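Local coordinates for protein extracellular ligand-binding receptor (Desulfohalobium retbaense DSM 5692, PDB 5ERE) that probably serves as an extracellular sensor, binding 2-oxo-4-methylpentanoic acid in a periplasmic-binding-protein module and cytosine in a tandem PAS (Cache-type) sensor region, at residues Leu368-Leu371 and Phe372-Gln376. Residues are numbered along the deposited sequence; the frame is centred on the assembly and turned at random.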
ATOM      1  N   LEU A 368      33.445   2.232  16.265  1.00 38.15           N
ATOM      2  CA  LEU A 368      32.872   2.698  15.003  1.00 43.28           C
ATOM      3  C   LEU A 368      32.251   1.564  14.200  1.00 47.97           C
ATOM      4  O   LEU A 368      31.143   1.705  13.683  1.00 36.04           O
ATOM      5  CB  LEU A 368      33.932   3.425  14.159  1.00 43.79           C
ATOM      6  CG  LEU A 368      34.310   4.863  14.598  1.00 43.40           C
ATOM      7  CD1 LEU A 368      35.321   5.458  13.642  1.00 36.21           C
ATOM      8  CD2 LEU A 368      33.086   5.807  14.727  1.00 50.70           C
ATOM      9  N   GLU A 369      32.941   0.421  14.122  1.00 43.31           N
ATOM     10  CA  GLU A 369      32.442  -0.690  13.350  1.00 32.13           C
ATOM     11  C   GLU A 369      31.134  -1.205  13.883  1.00 34.10           C
ATOM     12  O   GLU A 369      30.272  -1.628  13.125  1.00 36.19           O
ATOM     13  CB  GLU A 369      33.480  -1.829  13.348  1.00 39.96           C
ATOM     14  CG  GLU A 369      34.695  -1.480  12.546  1.00 38.50           C
ATOM     15  CD  GLU A 369      34.464  -1.643  11.090  1.00 40.07           C
ATOM     16  OE1 GLU A 369      33.369  -2.117  10.752  1.00 41.04           O
ATOM     17  OE2 GLU A 369      35.385  -1.369  10.280  1.00 43.23           O
ATOM     18  N   THR A 370      31.030  -1.256  15.199  1.00 33.18           N
ATOM     19  CA  THR A 370      29.798  -1.684  15.874  1.00 42.72           C
ATOM     20  C   THR A 370      28.668  -0.615  15.669  1.00 37.08           C
ATOM     21  O   THR A 370      27.544  -0.937  15.312  1.00 39.63           O
ATOM     22  CB  THR A 370      30.070  -1.903  17.375  1.00 39.03           C
ATOM     23  OG1 THR A 370      30.999  -2.985  17.540  1.00 46.44           O
ATOM     24  CG2 THR A 370      28.799  -2.210  18.166  1.00 38.02           C
ATOM     25  N   LEU A 371      29.001   0.643  15.875  1.00 34.96           N
ATOM     26  CA  LEU A 371      28.022   1.749  15.704  1.00 41.40           C
ATOM     27  C   LEU A 371      27.345   1.703  14.326  1.00 37.00           C
ATOM     28  O   LEU A 371      26.126   1.858  14.184  1.00 33.92           O
ATOM     29  CB  LEU A 371      28.721   3.094  15.899  1.00 39.88           C
ATOM     30  CG  LEU A 371      27.819   4.339  15.742  1.00 36.89           C
ATOM     31  CD1 LEU A 371      26.721   4.376  16.791  1.00 35.59           C
ATOM     32  CD2 LEU A 371      28.681   5.550  15.835  1.00 33.84           C
ATOM     33  N   PHE A 372      28.141   1.415  13.309  1.00 33.66           N
ATOM     34  CA  PHE A 372      27.616   1.271  11.973  1.00 39.70           C
ATOM     35  C   PHE A 372      26.638   0.080  11.858  1.00 33.24           C
ATOM     36  O   PHE A 372      25.540   0.211  11.260  1.00 34.96           O
ATOM     37  CB  PHE A 372      28.789   1.180  11.000  1.00 30.27           C
ATOM     38  CG  PHE A 372      28.369   1.012   9.588  1.00 33.78           C
ATOM     39  CD1 PHE A 372      27.851   2.082   8.879  1.00 32.53           C
ATOM     40  CD2 PHE A 372      28.488  -0.212   8.956  1.00 39.52           C
ATOM     41  CE1 PHE A 372      27.408   1.909   7.615  1.00 26.89           C
ATOM     42  CE2 PHE A 372      28.078  -0.375   7.640  1.00 41.36           C
ATOM     43  CZ  PHE A 372      27.544   0.667   6.970  1.00 37.21           C
ATOM     44  N   ASN A 373      26.969  -1.060  12.464  1.00 37.52           N
ATOM     45  CA  ASN A 373      26.057  -2.201  12.455  1.00 33.53           C
ATOM     46  C   ASN A 373      24.746  -1.906  13.209  1.00 32.38           C
ATOM     47  O   ASN A 373      23.704  -2.468  12.881  1.00 35.45           O
ATOM     48  CB  ASN A 373      26.722  -3.441  13.085  1.00 39.07           C
ATOM     49  CG  ASN A 373      27.610  -4.194  12.129  1.00 37.74           C
ATOM     50  OD1 ASN A 373      27.839  -3.775  10.991  1.00 32.23           O
ATOM     51  ND2 ASN A 373      28.149  -5.305  12.598  1.00 35.57           N
ATOM     52  N   GLU A 374      24.827  -1.043  14.220  1.00 32.04           N
ATOM     53  CA  GLU A 374      23.666  -0.622  15.025  1.00 41.22           C
ATOM     54  C   GLU A 374      22.759   0.360  14.289  1.00 36.77           C
ATOM     55  O   GLU A 374      21.651   0.647  14.731  1.00 38.02           O
ATOM     56  CB  GLU A 374      24.138   0.027  16.332  1.00 42.54           C
ATOM     57  CG  GLU A 374      24.604  -1.048  17.380  1.00 54.61           C
ATOM     58  CD  GLU A 374      25.278  -0.458  18.617  1.00 67.52           C
ATOM     59  OE1 GLU A 374      25.814   0.680  18.562  1.00 60.92           O
ATOM     60  OE2 GLU A 374      25.267  -1.147  19.659  1.00 83.31           O
ATOM     61  N   ASN A 375      23.230   0.871  13.162  1.00 30.90           N
ATOM     62  CA  ASN A 375      22.476   1.902  12.424  1.00 32.42           C
ATOM     63  C   ASN A 375      22.201   1.481  10.995  1.00 38.10           C
ATOM     64  O   ASN A 375      22.996   1.700  10.085  1.00 40.60           O
ATOM     65  CB  ASN A 375      23.234   3.225  12.498  1.00 31.03           C
ATOM     66  CG  ASN A 375      23.042   3.903  13.847  1.00 40.97           C
ATOM     67  OD1 ASN A 375      21.957   4.385  14.124  1.00 47.62           O
ATOM     68  ND2 ASN A 375      24.060   3.874  14.715  1.00 38.39           N
ATOM     69  N   GLN A 376      21.046   0.881  10.787  1.00 36.64           N
ATOM     70  CA  GLN A 376      20.785   0.344   9.481  1.00 40.33           C
ATOM     71  C   GLN A 376      20.615   1.447   8.427  1.00 39.09           C
ATOM     72  O   GLN A 376      20.744   1.144   7.263  1.00 36.42           O
ATOM     73  CB  GLN A 376      19.561  -0.569   9.507  1.00 48.46           C
ATOM     74  CG  GLN A 376      18.246   0.105   9.359  1.00 48.34           C
ATOM     75  CD  GLN A 376      17.085  -0.866   9.509  1.00 54.05           C
ATOM     76  OE1 GLN A 376      16.626  -1.139  10.617  1.00 62.78           O
ATOM     77  NE2 GLN A 376      16.618  -1.397   8.394  1.00 49.23           N
TER
HETATM   78  O   HOH W   1      30.295  -2.756  10.433  1.00 40.45           O
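Asn375 turns its side-chain amide back onto the carbonyl of Leu371, a worked example, in a PAS-like sensor domain, of a residue just beyond helix 362-374 folding its amide onto a carbonyl one turn earlier. The bond from Asn375 ND2 to Leu371 O is 2.9 Å long, and the nitrogen sits 34° off the carbonyl plane. With CG anti to its own carbonyl carbon (chi1 -78°), Asn375 also lays ND2 3.4 Å from Leu371 CD1. This buried flank is the tight one: Leu371 packs on Ala350 of helix 324-357 and on Val453 and Val455 of strand 449-457, while Asn375 ND2 is also hydrogen-bonded to Ser346 OG. Cutting Asn375 back to an alanine removes the amide, which is likely to leave the Leu371 carbonyl and Ser346 OG without this shared partner and a gap beside Leu371 CD1. The outer, solvent-facing turns are looser. The backbone bond from Asn373 N to Glu369 O is weak, at 3.4 Å; separately, Thr370 CG2 only skirts the carboxylate of exposed Glu374, 4.0 Å from CD. A water near that weak bond lies in plane at the edge of the Phe372 ring, 2.7 Å from Asn373 OD1 and 2.9 Å from Glu369 O, close enough to bridge them.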